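Local coordinates for protein protease VP4 (Blotched snakehead virus, PDB 2GEF) that cuts peptide bonds as a birnavirus serine protease using a serine/lysine catalytic dyad, probably to process the viral polyprotein of which it is itself a part, at residues T70-K75 with N97-T102; Y48-G53 with I139-A144; H74-A79 with L104-V109. One frame throughout, in Å; residues are numbered along the deposited sequence.

Contact 1: residues T70-K75 with N97-T102; sequences TGDDHK and NVKTRT
The imidazole of His74 sets one face against the backbone joining Arg101 to Thr102: Thr102 N sits 3.5 Å above the centre of the ring of His74, and Arg101 C lies over the same face but nearer the rim. A chi1 of -76° puts CG, and with it the ring, anti to the carbonyl carbon and beside the backbone N. His74 CB stands 3.3 Å from Thr102 O. His74 ND1 has its own partner in Asp103, the residue after Thr102.

Next to the ring, the carboxylate of Asp72 collects two successive backbone N-H groups of the 97-102 loop, one on each oxygen. Arg101 N uses the syn lone pair of Asp72 OD2 at 2.7 Å, the shorter bond, while Thr100 N reaches Asp72 OD1 at 3.1 Å from the syn side but well out of the carboxylate plane. Asp72 OD1 has a second donor, Thr70 OG1 at 2.7 Å, which comes from the opposite face of that plane. The same hydroxyl oxygen accepts His74 N, so Thr70 steadies the carboxylate from within the turn. Charge on Asp72 would be eased by these three donors.

At the other end Gly71 N bonds to Val98 O at 2.6 Å, an N-H...O angle of 163°. Gly71 CA lies 3.7 Å from Asn97 O, so the bare glycine backbone sits directly on this loop. The methylene Lys99 CG packs on the Gly71-Asp72 peptide, 3.5 Å from Asp72 N.

Thr70-Asp73 is a type I turn, and with Thr70 N also bonded to His74 O and Asp73 at positive phi it makes the 3:5 hairpin with a G1 bulge, here linking strands 67-69 and 75-77.

Contact 2: residues Y48-G53 with I139-A144; sequences YIAVRG and IALALA
Ala144 O receives the NH2 of Arg52 in a bond of 2.8 Å, with an N-H...O angle of 145°. The oxygen lies close to the guanidinium plane and meets its edge, whereas the nitrogen stands above the carbonyl plane of Ala144. Arg52 NH2 also bonds to Leu147 O, so one nitrogen ties together two carbonyls at the C-terminal end of helix 138-146. A positive group at this end of a helix would be expected to suit the helix dipole.

The route of the arginine matters as much as its tip. CG lies between the backbone N and the carbonyl carbon (chi1 57°), and from CG to NE the chain is extended; it runs past the helix end with Arg52 CG 3.4 Å from Ala144 O. The same carbonyl oxygen is therefore flanked by methylene groups and held by the guanidinium that follows them.

Deeper in, the contact is made by small side chains. Ala144 CB presses onto the strand backbone at 3.2 Å from Ala50 O. Ala50 CB faces the helix and meets Ala144 CB at 4.1 Å; its nearest side-chain neighbour on the helix, at 3.8 Å, is Leu141 CD2, a branch that swings back although the CB of Leu141 points away. With alanines on both sides, the axes of these short segments, strand 48-52 and helix 139-144, come within 7.6 Å, inclined at 37°. Phe33 of the adjoining strand 31-38 and Leu104 of strand 104-109 extend the surface under Ala140 and Ala144.

This is alpha-on-beta packing, the helix laid on a face of the mixed sheet. Helix 138-146 begins just after the nucleophile Ser136, whose side chain is about 8 Å from that of Ala140, so the contact seats the helix that follows the catalytic serine.

Contact 3: residues H74-A79 with L104-V109; sequences HKVWGA and LTILPV
Leu104 grips strand 75-77 through both its own N-H and its own C=O: Leu104 N gives a bond to Lys75 O at 2.6 Å, and Leu104 O takes Trp77 N at 2.9 Å. The ladder goes on with Ile106 N to Trp77 O at 3.0 Å, nearly straight at 165°. Between these bonds Val76 CA adds a C-H...O contact, 3.2 Å from Leu104 O.

Side chains sort onto the two faces. On one, Val76 CG1, anti to the backbone N (chi1 -174°), meets Ile106 CG2 at 3.8 Å, the two side chains crossing at a slant; Leu141 of helix 138-146 also touches Val76. On the other, Thr105 OG1 approaches the edge of the indole near its plane, 3.4 Å from Trp77 CD1. That hydroxyl is engaged elsewhere, with Gly53 O and His55 N.

Such alternate bonding, the N-H and C=O of one residue straddling a residue of its partner, is the parallel beta ladder, with Val76 beside Leu104 and Trp77 beside Thr105. Strand 104-109 has an antiparallel neighbour, strand 43-52, on its other side, which makes the sheet mixed.

The pairing ends where Val76-Ala79 folds into a type II turn. Gly78, at positive phi in its third position, brings its carbonyl against the tip of Ile106, Gly78 O lying 3.5 Å from Ile106 CD1, and Ala79 CB packs on that same methyl. Farther out, Lys75 CB covers the rim of one face of the Trp77 ring, Tyr67 meets the indole with its plane steeply turned, and Arg56 makes a cation-pi contact with it.

In the fold
Contact 1 is the outlying, partly buried one, about 16 Å from the centre of the chain, whereas contacts 2 and 3 are buried. Its chemistry matches its place: a carboxylate taking backbone N-H groups joins two loops, with hydroxyls bracing each from within. Contact 3 continues from the same hairpin, sharing His74 and Lys75, but relies on regular backbone bonds between strands. Contact 2 is mostly methyl groups against each other and against the strand backbone, with one charged group at the helix end. Strands 43-52 and 104-109 are sheet neighbours, so contacts 2 and 3 meet directly, with Val51 N and Ile49 N probably bonded to Thr105 O and Leu107 O. Leu141 of the helix also reaches Val98 of contact 1.

Contact 1: residues T70-K75 with N97-T102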
loop_
_atom_site.group_PDB
_atom_site.type_symbol
_atom_site.label_atom_id
_atom_site.label_comp_id
_atom_site.label_asym_id
_atom_site.label_seq_id
_atom_site.Cartn_x
_atom_site.Cartn_y
_atom_site.Cartn_z
ATOM N N THR A 70 3.574 14.215 4.922
ATOM C CA THR A 70 4.849 13.584 4.601
ATOM C C THR A 70 5.978 14.357 5.285
ATOM O O THR A 70 5.762 15.278 6.021
ATOM C CB THR A 70 5.108 13.580 3.093
ATOM O OG1 THR A 70 5.396 14.937 2.746
ATOM C CG2 THR A 70 3.867 13.132 2.322
ATOM N N GLY A 71 7.161 13.832 5.201
ATOM C CA GLY A 71 8.290 14.413 5.989
ATOM C C GLY A 71 8.795 15.739 5.424
ATOM O O GLY A 71 9.524 16.439 6.116
ATOM N N ASP A 72 8.422 16.079 4.175
ATOM C CA ASP A 72 8.584 17.412 3.635
ATOM C C ASP A 72 7.204 18.133 3.502
ATOM O O ASP A 72 7.083 18.964 2.623
ATOM C CB ASP A 72 9.283 17.352 2.233
ATOM C CG ASP A 72 8.675 16.326 1.252
ATOM O OD1 ASP A 72 7.789 15.503 1.612
ATOM O OD2 ASP A 72 9.082 16.285 0.078
ATOM N N ASP A 73 6.168 17.794 4.276
ATOM C CA ASP A 73 5.001 18.645 4.393
ATOM C C ASP A 73 4.000 18.611 3.266
ATOM O O ASP A 73 3.227 19.561 3.100
ATOM C CB ASP A 73 5.345 20.107 4.646
ATOM C CG ASP A 73 5.669 20.384 6.139
ATOM O OD1 ASP A 73 4.936 19.857 6.986
ATOM O OD2 ASP A 73 6.656 21.118 6.446
ATOM N N HIS A 74 4.052 17.546 2.480
ATOM C CA HIS A 74 3.064 17.238 1.467
ATOM C C HIS A 74 1.899 16.507 2.056
ATOM O O HIS A 74 1.986 16.011 3.174
ATOM C CB HIS A 74 3.734 16.456 0.363
ATOM C CG HIS A 74 4.530 17.339 -0.477
ATOM N ND1 HIS A 74 3.967 18.143 -1.437
ATOM C CD2 HIS A 74 5.838 17.682 -0.413
ATOM C CE1 HIS A 74 4.908 18.909 -1.960
ATOM N NE2 HIS A 74 6.050 18.649 -1.355
ATOM N N LYS A 75 0.829 16.422 1.289
ATOM C CA LYS A 75 -0.342 15.587 1.733
ATOM C C LYS A 75 -0.500 14.243 1.073
ATOM O O LYS A 75 -0.252 14.037 -0.153
ATOM C CB LYS A 75 -1.664 16.404 1.582
ATOM C CG LYS A 75 -1.410 17.778 2.197
ATOM C CD LYS A 75 -2.286 18.818 1.636
ATOM C CE LYS A 75 -1.910 20.221 2.122
ATOM N NZ LYS A 75 -2.696 20.602 3.301
ATOM N N ASN A 97 7.855 9.874 8.089
ATOM C CA ASN A 97 9.284 9.979 7.802
ATOM C C ASN A 97 9.722 10.373 6.293
ATOM O O ASN A 97 10.456 11.369 6.033
ATOM C CB ASN A 97 10.037 8.747 8.263
ATOM C CG ASN A 97 11.551 9.009 8.329
ATOM O OD1 ASN A 97 12.264 9.051 7.285
ATOM N ND2 ASN A 97 12.012 9.340 9.494
ATOM N N VAL A 98 9.130 9.624 5.375
ATOM C CA VAL A 98 9.185 9.783 3.950
ATOM C C VAL A 98 8.961 11.218 3.373
ATOM O O VAL A 98 8.019 11.928 3.678
ATOM C CB VAL A 98 8.191 8.728 3.296
ATOM C CG1 VAL A 98 6.808 9.130 3.517
ATOM C CG2 VAL A 98 8.595 8.422 1.803
ATOM N N LYS A 99 9.785 11.532 2.393
ATOM C CA LYS A 99 9.791 12.839 1.836
ATOM C C LYS A 99 9.458 12.475 0.369
ATOM O O LYS A 99 10.063 11.624 -0.235
ATOM C CB LYS A 99 11.217 13.478 2.018
ATOM C CG LYS A 99 11.372 14.337 3.307
ATOM C CD LYS A 99 12.875 14.635 3.476
ATOM C CE LYS A 99 13.377 15.164 4.914
ATOM N NZ LYS A 99 13.521 14.163 6.028
ATOM N N THR A 100 8.422 13.044 -0.146
ATOM C CA THR A 100 7.904 12.654 -1.428
ATOM C C THR A 100 8.020 13.744 -2.497
ATOM O O THR A 100 7.862 13.381 -3.608
ATOM C CB THR A 100 6.505 12.280 -1.332
ATOM O OG1 THR A 100 5.788 13.394 -0.822
ATOM C CG2 THR A 100 6.345 10.876 -0.401
ATOM N N ARG A 101 8.286 15.044 -2.153
ATOM C CA ARG A 101 8.141 16.199 -3.108
ATOM C C ARG A 101 6.765 16.254 -3.951
ATOM O O ARG A 101 6.600 16.975 -4.937
ATOM C CB ARG A 101 9.400 16.417 -4.000
ATOM C CG ARG A 101 10.341 15.202 -4.217
ATOM C CD ARG A 101 11.559 15.423 -5.163
ATOM N NE ARG A 101 11.770 14.118 -5.853
ATOM C CZ ARG A 101 10.865 13.583 -6.683
ATOM N NH1 ARG A 101 9.743 14.269 -6.917
ATOM N NH2 ARG A 101 11.025 12.379 -7.204
ATOM N N THR A 102 5.721 15.585 -3.465
ATOM C CA THR A 102 4.435 15.649 -4.128
ATOM C C THR A 102 3.336 15.220 -3.131
ATOM O O THR A 102 3.560 14.436 -2.188
ATOM C CB THR A 102 4.450 14.745 -5.416
ATOM O OG1 THR A 102 3.137 14.755 -6.003
ATOM C CG2 THR A 102 4.858 13.179 -5.053
#

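Contact 2: residues Y48-G53 with I139-A144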
loop_
_atom_site.group_PDB
_atom_site.type_symbol
_atom_site.label_atom_id
_atom_site.label_comp_id
_atom_site.label_asym_id
_atom_site.label_seq_id
_atom_site.Cartn_x
_atom_site.Cartn_y
_atom_site.Cartn_z
ATOM N N TYR A 48 -4.392 -1.244 -1.503
ATOM C CA TYR A 48 -4.634 0.147 -1.884
ATOM C C TYR A 48 -3.492 0.513 -2.802
ATOM O O TYR A 48 -2.420 -0.107 -2.743
ATOM C CB TYR A 48 -4.594 1.111 -0.673
ATOM C CG TYR A 48 -5.823 1.179 0.246
ATOM C CD1 TYR A 48 -6.452 0.035 0.747
ATOM C CD2 TYR A 48 -6.311 2.378 0.630
ATOM C CE1 TYR A 48 -7.569 0.121 1.598
ATOM C CE2 TYR A 48 -7.426 2.472 1.445
ATOM C CZ TYR A 48 -8.059 1.380 1.924
ATOM O OH TYR A 48 -9.203 1.643 2.798
ATOM N N ILE A 49 -3.714 1.524 -3.587
ATOM C CA ILE A 49 -2.736 2.015 -4.538
ATOM C C ILE A 49 -2.465 3.398 -4.146
ATOM O O ILE A 49 -3.413 4.040 -3.866
ATOM C CB ILE A 49 -3.140 1.985 -6.015
ATOM C CG1 ILE A 49 -1.833 2.141 -6.829
ATOM C CG2 ILE A 49 -4.319 3.016 -6.394
ATOM C CD1 ILE A 49 -1.987 2.005 -8.231
ATOM N N ALA A 50 -1.195 3.748 -3.906
ATOM C CA ALA A 50 -0.814 5.161 -3.709
ATOM C C ALA A 50 -0.488 5.716 -5.122
ATOM O O ALA A 50 0.333 5.071 -5.894
ATOM C CB ALA A 50 0.415 5.236 -2.939
ATOM N N VAL A 51 -1.076 6.873 -5.438
ATOM C CA VAL A 51 -0.759 7.592 -6.782
ATOM C C VAL A 51 -0.396 8.984 -6.457
ATOM O O VAL A 51 -1.011 9.624 -5.597
ATOM C CB VAL A 51 -1.970 7.507 -7.796
ATOM C CG1 VAL A 51 -1.459 7.858 -9.311
ATOM C CG2 VAL A 51 -2.390 6.069 -7.843
ATOM N N ARG A 52 0.643 9.467 -7.091
ATOM C CA ARG A 52 0.960 10.937 -6.976
ATOM C C ARG A 52 -0.062 11.894 -7.617
ATOM O O ARG A 52 -0.653 11.638 -8.656
ATOM C CB ARG A 52 2.435 11.237 -7.319
ATOM C CG ARG A 52 2.938 10.767 -8.756
ATOM C CD ARG A 52 4.226 11.482 -9.220
ATOM N NE ARG A 52 4.611 11.121 -10.613
ATOM C CZ ARG A 52 5.269 10.023 -10.949
ATOM N NH1 ARG A 52 5.575 9.891 -12.204
ATOM N NH2 ARG A 52 5.545 9.012 -10.082
ATOM N N GLY A 53 -0.270 12.984 -6.902
ATOM C CA GLY A 53 -1.161 14.147 -7.260
ATOM C C GLY A 53 -2.444 13.892 -6.467
ATOM O O GLY A 53 -2.531 12.961 -5.672
ATOM N N ILE A 139 7.063 2.710 1.846
ATOM C CA ILE A 139 7.707 2.256 0.689
ATOM C C ILE A 139 6.861 2.542 -0.573
ATOM O O ILE A 139 7.397 3.098 -1.498
ATOM C CB ILE A 139 7.937 0.871 0.751
ATOM C CG1 ILE A 139 8.996 0.513 1.906
ATOM C CG2 ILE A 139 8.548 0.403 -0.573
ATOM C CD1 ILE A 139 9.232 -1.081 1.901
ATOM N N ALA A 140 5.552 2.170 -0.595
ATOM C CA ALA A 140 4.625 2.539 -1.708
ATOM C C ALA A 140 4.595 4.067 -2.041
ATOM O O ALA A 140 4.653 4.564 -3.190
ATOM C CB ALA A 140 3.164 2.012 -1.293
ATOM N N LEU A 141 4.380 4.855 -1.016
ATOM C CA LEU A 141 4.577 6.345 -1.203
ATOM C C LEU A 141 5.714 6.813 -1.985
ATOM O O LEU A 141 5.593 7.621 -2.889
ATOM C CB LEU A 141 4.665 7.044 0.178
ATOM C CG LEU A 141 3.343 6.837 0.932
ATOM C CD1 LEU A 141 3.168 7.578 2.321
ATOM C CD2 LEU A 141 2.119 6.873 0.076
ATOM N N ALA A 142 6.861 6.436 -1.506
ATOM C CA ALA A 142 8.170 6.595 -2.191
ATOM C C ALA A 142 8.231 6.165 -3.638
ATOM O O ALA A 142 8.674 6.888 -4.500
ATOM C CB ALA A 142 9.264 5.823 -1.477
ATOM N N LEU A 143 7.997 4.896 -3.863
ATOM C CA LEU A 143 8.038 4.413 -5.271
ATOM C C LEU A 143 6.986 5.241 -6.087
ATOM O O LEU A 143 7.259 5.616 -7.251
ATOM C CB LEU A 143 7.729 2.905 -5.271
ATOM C CG LEU A 143 8.806 2.264 -4.387
ATOM C CD1 LEU A 143 8.643 0.774 -4.503
ATOM C CD2 LEU A 143 10.039 2.451 -5.084
ATOM N N ALA A 144 5.807 5.547 -5.499
ATOM C CA ALA A 144 4.713 6.135 -6.301
ATOM C C ALA A 144 5.058 7.559 -6.584
ATOM O O ALA A 144 4.675 8.081 -7.574
ATOM C CB ALA A 144 3.334 6.021 -5.655
#

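Contact 3: residues H74-A79 with L104-V109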
loop_
_atom_site.group_PDB
_atom_site.type_symbol
_atom_site.label_atom_id
_atom_site.label_comp_id
_atom_site.label_asym_id
_atom_site.label_seq_id
_atom_site.Cartn_x
_atom_site.Cartn_y
_atom_site.Cartn_z
ATOM N N HIS A 74 4.052 17.546 2.480
ATOM C CA HIS A 74 3.064 17.238 1.467
ATOM C C HIS A 74 1.899 16.507 2.056
ATOM O O HIS A 74 1.986 16.011 3.174
ATOM C CB HIS A 74 3.734 16.456 0.363
ATOM C CG HIS A 74 4.530 17.339 -0.477
ATOM N ND1 HIS A 74 3.967 18.143 -1.437
ATOM C CD2 HIS A 74 5.838 17.682 -0.413
ATOM C CE1 HIS A 74 4.908 18.909 -1.960
ATOM N NE2 HIS A 74 6.050 18.649 -1.355
ATOM N N LYS A 75 0.829 16.422 1.289
ATOM C CA LYS A 75 -0.342 15.587 1.733
ATOM C C LYS A 75 -0.500 14.243 1.073
ATOM O O LYS A 75 -0.252 14.037 -0.153
ATOM C CB LYS A 75 -1.664 16.404 1.582
ATOM C CG LYS A 75 -1.410 17.778 2.197
ATOM C CD LYS A 75 -2.286 18.818 1.636
ATOM C CE LYS A 75 -1.910 20.221 2.122
ATOM N NZ LYS A 75 -2.696 20.602 3.301
ATOM N N VAL A 76 -0.895 13.299 1.930
ATOM C CA VAL A 76 -1.276 12.038 1.436
ATOM C C VAL A 76 -2.708 12.013 1.772
ATOM O O VAL A 76 -3.018 11.644 2.914
ATOM C CB VAL A 76 -0.618 10.814 2.146
ATOM C CG1 VAL A 76 -1.020 9.437 1.363
ATOM C CG2 VAL A 76 0.925 11.007 2.323
ATOM N N TRP A 77 -3.579 12.365 0.818
ATOM C CA TRP A 77 -5.030 12.173 0.942
ATOM C C TRP A 77 -5.493 10.683 1.193
ATOM O O TRP A 77 -5.160 9.802 0.411
ATOM C CB TRP A 77 -5.707 12.672 -0.345
ATOM C CG TRP A 77 -5.241 14.008 -0.727
ATOM C CD1 TRP A 77 -4.432 14.381 -1.819
ATOM C CD2 TRP A 77 -5.616 15.186 -0.088
ATOM N NE1 TRP A 77 -4.298 15.776 -1.866
ATOM C CE2 TRP A 77 -5.006 16.290 -0.805
ATOM C CE3 TRP A 77 -6.425 15.448 1.014
ATOM C CZ2 TRP A 77 -5.139 17.596 -0.398
ATOM C CZ3 TRP A 77 -6.578 16.815 1.414
ATOM C CH2 TRP A 77 -5.953 17.850 0.706
ATOM N N GLY A 78 -6.291 10.457 2.250
ATOM C CA GLY A 78 -6.819 9.126 2.570
ATOM C C GLY A 78 -6.160 8.424 3.702
ATOM O O GLY A 78 -6.549 7.327 4.111
ATOM N N ALA A 79 -5.133 9.081 4.236
ATOM C CA ALA A 79 -4.272 8.483 5.269
ATOM C C ALA A 79 -4.419 9.300 6.529
ATOM O O ALA A 79 -4.848 10.406 6.431
ATOM C CB ALA A 79 -2.789 8.402 4.753
ATOM N N LEU A 104 -0.007 12.905 -2.517
ATOM C CA LEU A 104 -0.348 11.611 -3.110
ATOM C C LEU A 104 -1.730 11.380 -2.580
ATOM O O LEU A 104 -2.132 12.072 -1.633
ATOM C CB LEU A 104 0.577 10.463 -2.638
ATOM C CG LEU A 104 2.080 10.352 -3.112
ATOM C CD1 LEU A 104 3.047 10.736 -1.968
ATOM C CD2 LEU A 104 2.410 8.859 -3.573
ATOM N N THR A 105 -2.458 10.473 -3.234
ATOM C CA THR A 105 -3.721 10.023 -2.784
ATOM C C THR A 105 -3.656 8.536 -2.748
ATOM O O THR A 105 -3.039 7.941 -3.660
ATOM C CB THR A 105 -4.739 10.430 -3.896
ATOM O OG1 THR A 105 -4.677 11.837 -4.036
ATOM C CG2 THR A 105 -6.110 10.192 -3.424
ATOM N N ILE A 106 -4.239 7.874 -1.751
ATOM C CA ILE A 106 -4.287 6.396 -1.751
ATOM C C ILE A 106 -5.771 5.959 -1.881
ATOM O O ILE A 106 -6.699 6.687 -1.505
ATOM C CB ILE A 106 -3.620 5.823 -0.454
ATOM C CG1 ILE A 106 -4.362 6.373 0.748
ATOM C CG2 ILE A 106 -2.185 6.282 -0.381
ATOM C CD1 ILE A 106 -4.173 5.755 2.133
ATOM N N LEU A 107 -5.986 4.846 -2.530
ATOM C CA LEU A 107 -7.318 4.385 -2.940
ATOM C C LEU A 107 -7.442 2.885 -2.748
ATOM O O LEU A 107 -6.501 2.117 -3.141
ATOM C CB LEU A 107 -7.628 4.690 -4.443
ATOM C CG LEU A 107 -7.479 6.202 -4.837
ATOM C CD1 LEU A 107 -7.268 6.358 -6.358
ATOM C CD2 LEU A 107 -8.630 6.956 -4.374
ATOM N N PRO A 108 -8.578 2.427 -2.202
ATOM C CA PRO A 108 -8.668 0.937 -2.112
ATOM C C PRO A 108 -8.787 0.387 -3.501
ATOM O O PRO A 108 -9.348 1.015 -4.319
ATOM C CB PRO A 108 -9.923 0.672 -1.219
ATOM C CG PRO A 108 -10.508 2.107 -0.935
ATOM C CD PRO A 108 -9.768 3.137 -1.714
ATOM N N VAL A 109 -8.210 -0.772 -3.808
ATOM C CA VAL A 109 -8.390 -1.391 -5.133
ATOM C C VAL A 109 -8.762 -2.943 -5.049
ATOM O O VAL A 109 -8.093 -3.704 -4.278
ATOM C CB VAL A 109 -7.139 -1.183 -5.943
ATOM C CG1 VAL A 109 -6.669 0.290 -5.870
ATOM C CG2 VAL A 109 -6.030 -2.039 -5.432
#